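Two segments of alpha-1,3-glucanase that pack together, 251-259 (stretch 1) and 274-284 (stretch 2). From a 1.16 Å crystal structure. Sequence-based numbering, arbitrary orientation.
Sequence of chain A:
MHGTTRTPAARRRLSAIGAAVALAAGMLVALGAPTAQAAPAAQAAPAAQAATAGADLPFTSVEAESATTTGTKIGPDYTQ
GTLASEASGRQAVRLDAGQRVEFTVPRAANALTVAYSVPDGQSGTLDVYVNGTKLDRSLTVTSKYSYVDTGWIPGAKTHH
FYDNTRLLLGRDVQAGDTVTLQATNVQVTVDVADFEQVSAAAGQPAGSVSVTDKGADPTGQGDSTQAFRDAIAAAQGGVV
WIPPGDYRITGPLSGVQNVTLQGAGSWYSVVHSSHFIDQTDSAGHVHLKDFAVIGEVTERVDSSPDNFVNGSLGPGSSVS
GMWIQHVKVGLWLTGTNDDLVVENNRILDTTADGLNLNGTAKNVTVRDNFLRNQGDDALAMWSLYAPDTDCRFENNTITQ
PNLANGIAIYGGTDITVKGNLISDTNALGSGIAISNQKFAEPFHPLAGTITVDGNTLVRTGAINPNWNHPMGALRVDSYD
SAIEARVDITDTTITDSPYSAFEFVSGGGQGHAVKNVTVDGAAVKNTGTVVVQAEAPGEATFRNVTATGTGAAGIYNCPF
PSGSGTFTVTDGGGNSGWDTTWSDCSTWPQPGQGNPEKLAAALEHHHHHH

Stretch 1, residues 251-259: GPLSGVQNV
Stretch 2 (274-284) SHFIDQTDSAG

Stretch 1 is irregular for most of its length, and stretch 2 contains one short strand, Ile277 to Gln279. The two run in the same direction, as the register shows: CA atoms of Pro252 and Phe276 lie 4.9 Å apart, those of Leu253 and Ile277 4.7 Å, those of Ser254 and Gln279 5.2 Å, and those of Gln257 and Gly284 5.0 Å. A single beta bridge pairs Leu253 (phi/psi -86/135) with Ile277 (-120/130). Leu253 N donates to Phe276 O at 2.8 Å and 174°, and Leu253 O accepts from Asp278 N at 3.0 Å and 164°, so Leu253 reaches the residues flanking Ile277, the pattern of a parallel bridge. Ile277 CA adds a CA-H...O contact to Leu253 O at 3.4 Å.

Just before the bridge, a cis peptide joins Gly251 (77/-177) to Pro252 (-90/160). Gly251 CA and Pro252 CA approach His275 O at 3.5 and 3.2 Å. An ideal CB on Gly251 would lie 2.0 Å from His275 O, a clash, and the positive phi independently favours glycine. At the far end, Asn258 (52/49) donates from N to Gly284 O at 2.8 Å and 171°. Gly284 adopts 87/-161, where a CB would be jammed against the carbonyl oxygen of Ala283.

Between these backbone links, side chains supply the hydrogen bonds. The CA-to-CB bond of Gln279 points toward stretch 1, and chi1 54° (p), chi2 -171° (t) and chi3 26° bring its amide to Val256. An amide carries acceptor and donor side by side, so it meets both backbone polar atoms: OE1 accepts from Val256 N at 2.9 Å and 154°, while NE2 donates to Val256 O at 3.1 Å and 164°. Gly255 N also lies 3.0 Å from Gln279 OE1, but the angle is too poor for a hydrogen bond; Gly255 N instead donates to a water at 2.9 Å, which donates in turn to Asp281 O at 2.8 Å. The positive phi of Gly255 (61/23) by itself favours glycine.

A hydroxyl can donate and accept at once: Ser282 OG, chi1 165° (t), donates to Val256 O at 2.8 Å and accepts from Gly284 N at 2.9 Å. Gln257 has nearly the rotamer of Gln279 (p, t, chi3 34°), and its length lets OE1 accept from Ala283 N at 2.9 Å and 166°.

The apolar contacts are few. Leu253, Val256, Phe276 and Ile277 are buried, as suits apolar side chains; Gln279 and Ser282 are buried with polar groups bonded to Val256. Leu253 (m, t) places CD1 3.8 Å from Phe276 CE1; the phenylalanine's CA-to-CB bond points away, but with chi1 -179° and chi2 63° its ring end comes nearer. Ile277 (m, t) brings CG1 to 4.2 Å from Leu253 CB and 4.1 Å from Val256 CG2 (Val256 chi1 -174°, t). On the more open side, Pro252 CB sits over one face of the His275 ring, 3.7 Å from its centroid and 13° off the normal. His275 (t, chi2 -154°) is held by its NE2 donating to Asp278 OD2 at 2.6 Å. Together the stretches bury 655 Å².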

# COMPACT_ATOMS: atom_id res chain seq x y z
N GLY A 251 17.24 -10.86 -15.27
CA GLY A 251 16.39 -11.83 -14.63
C GLY A 251 15.66 -12.70 -15.62
O GLY A 251 15.86 -12.60 -16.84
N PRO A 252 14.80 -13.60 -15.13
CA PRO A 252 14.52 -13.80 -13.71
C PRO A 252 15.45 -14.83 -13.11
O PRO A 252 16.06 -15.64 -13.82
CB PRO A 252 13.11 -14.39 -13.74
CG PRO A 252 13.10 -15.23 -14.99
CD PRO A 252 14.00 -14.51 -15.98
N LEU A 253 15.56 -14.80 -11.79
CA LEU A 253 16.12 -15.91 -11.03
C LEU A 253 15.01 -16.90 -10.74
O LEU A 253 13.90 -16.51 -10.34
CB LEU A 253 16.72 -15.41 -9.72
CG LEU A 253 17.87 -14.41 -9.84
CD1 LEU A 253 18.24 -13.81 -8.49
CD2 LEU A 253 19.09 -15.05 -10.49
N SER A 254 15.30 -18.18 -10.95
CA SER A 254 14.43 -19.27 -10.55
C SER A 254 15.29 -20.31 -9.82
O SER A 254 16.51 -20.17 -9.72
CB SER A 254 13.68 -19.85 -11.76
OG SER A 254 14.60 -20.43 -12.67
N GLY A 255 14.66 -21.36 -9.32
CA GLY A 255 15.41 -22.26 -8.46
C GLY A 255 15.95 -21.59 -7.22
O GLY A 255 16.93 -22.06 -6.64
N VAL A 256 15.34 -20.48 -6.79
CA VAL A 256 15.73 -19.83 -5.54
C VAL A 256 15.11 -20.64 -4.40
O VAL A 256 13.90 -20.60 -4.19
CB VAL A 256 15.30 -18.36 -5.51
CG1 VAL A 256 15.84 -17.70 -4.26
CG2 VAL A 256 15.80 -17.62 -6.75
N GLN A 257 15.94 -21.40 -3.71
CA GLN A 257 15.54 -22.20 -2.56
C GLN A 257 16.76 -22.40 -1.68
O GLN A 257 17.90 -22.31 -2.15
CB GLN A 257 14.94 -23.56 -2.97
CG GLN A 257 15.85 -24.43 -3.84
CD GLN A 257 15.12 -25.64 -4.42
OE1 GLN A 257 13.93 -25.58 -4.74
NE2 GLN A 257 15.84 -26.75 -4.56
N ASN A 258 16.52 -22.67 -0.40
CA ASN A 258 17.57 -23.05 0.54
C ASN A 258 18.73 -22.06 0.53
O ASN A 258 19.90 -22.44 0.42
CB ASN A 258 18.07 -24.48 0.28
CG ASN A 258 16.97 -25.51 0.40
OD1 ASN A 258 16.79 -26.35 -0.49
ND2 ASN A 258 16.23 -25.46 1.49
N VAL A 259 18.40 -20.78 0.64
CA VAL A 259 19.42 -19.75 0.52
C VAL A 259 18.92 -18.48 1.19
O VAL A 259 17.73 -18.17 1.17
CB VAL A 259 19.82 -19.52 -0.96
CG1 VAL A 259 18.71 -18.78 -1.71
CG2 VAL A 259 21.15 -18.79 -1.06
N SER A 274 13.52 -5.49 -13.22
CA SER A 274 12.08 -5.45 -13.37
C SER A 274 11.47 -6.84 -13.43
O SER A 274 10.30 -6.98 -13.78
CB SER A 274 11.70 -4.63 -14.61
OG SER A 274 12.17 -3.30 -14.50
N HIS A 275 12.24 -7.88 -13.08
CA HIS A 275 11.79 -9.26 -13.19
C HIS A 275 12.75 -10.11 -12.36
O HIS A 275 13.53 -10.90 -12.90
CB HIS A 275 11.82 -9.70 -14.66
CG HIS A 275 11.16 -11.01 -14.93
ND1 HIS A 275 11.52 -11.80 -16.00
CD2 HIS A 275 10.16 -11.67 -14.30
CE1 HIS A 275 10.78 -12.89 -16.02
NE2 HIS A 275 9.94 -12.84 -14.99
N PHE A 276 12.72 -9.93 -11.04
CA PHE A 276 13.83 -10.40 -10.20
C PHE A 276 13.75 -11.90 -9.91
O PHE A 276 14.66 -12.65 -10.28
CB PHE A 276 13.91 -9.57 -8.92
CG PHE A 276 15.04 -9.96 -8.02
CD1 PHE A 276 16.36 -9.85 -8.43
CD2 PHE A 276 14.78 -10.46 -6.76
CE1 PHE A 276 17.39 -10.21 -7.59
CE2 PHE A 276 15.81 -10.83 -5.91
CZ PHE A 276 17.12 -10.70 -6.33
N ILE A 277 12.69 -12.35 -9.24
CA ILE A 277 12.46 -13.76 -8.99
C ILE A 277 11.14 -14.15 -9.63
O ILE A 277 10.12 -13.47 -9.41
CB ILE A 277 12.46 -14.09 -7.48
CG1 ILE A 277 13.88 -13.97 -6.92
CG2 ILE A 277 11.89 -15.48 -7.22
CD1 ILE A 277 13.94 -13.96 -5.39
N ASP A 278 11.15 -15.22 -10.41
CA ASP A 278 9.93 -15.69 -11.08
C ASP A 278 10.01 -17.21 -11.13
O ASP A 278 10.79 -17.78 -11.91
CB ASP A 278 9.83 -15.08 -12.48
CG ASP A 278 8.50 -15.34 -13.16
OD1 ASP A 278 7.67 -16.11 -12.62
OD2 ASP A 278 8.27 -14.75 -14.24
N GLN A 279 9.22 -17.88 -10.30
CA GLN A 279 9.27 -19.33 -10.22
C GLN A 279 7.95 -19.83 -9.66
O GLN A 279 7.39 -19.22 -8.74
CB GLN A 279 10.43 -19.79 -9.33
CG GLN A 279 10.43 -19.16 -7.94
CD GLN A 279 11.70 -19.45 -7.17
OE1 GLN A 279 12.76 -19.68 -7.74
NE2 GLN A 279 11.60 -19.46 -5.85
N THR A 280 7.45 -20.92 -10.22
CA THR A 280 6.16 -21.44 -9.77
C THR A 280 6.28 -22.25 -8.50
O THR A 280 5.26 -22.47 -7.83
CB THR A 280 5.52 -22.28 -10.87
OG1 THR A 280 6.40 -23.34 -11.24
CG2 THR A 280 5.21 -21.43 -12.09
N ASP A 281 7.48 -22.69 -8.14
CA ASP A 281 7.63 -23.54 -6.98
C ASP A 281 9.05 -23.42 -6.47
O ASP A 281 9.95 -22.95 -7.17
CB ASP A 281 7.24 -24.98 -7.31
CG ASP A 281 7.07 -25.83 -6.09
OD1 ASP A 281 7.63 -26.95 -6.07
OD2 ASP A 281 6.40 -25.39 -5.13
N SER A 282 9.24 -23.84 -5.22
CA SER A 282 10.53 -23.75 -4.55
C SER A 282 10.49 -24.65 -3.33
O SER A 282 9.45 -24.79 -2.68
CB SER A 282 10.80 -22.31 -4.12
OG SER A 282 11.85 -22.23 -3.18
N ALA A 283 11.64 -25.26 -3.02
CA ALA A 283 11.77 -25.99 -1.77
C ALA A 283 11.68 -25.09 -0.55
O ALA A 283 11.59 -25.60 0.57
CB ALA A 283 13.09 -26.76 -1.75
N GLY A 284 11.72 -23.78 -0.72
CA GLY A 284 11.54 -22.89 0.40
C GLY A 284 12.84 -22.59 1.12
O GLY A 284 13.95 -22.76 0.60
O HOH W 1 12.24 -22.87 -8.82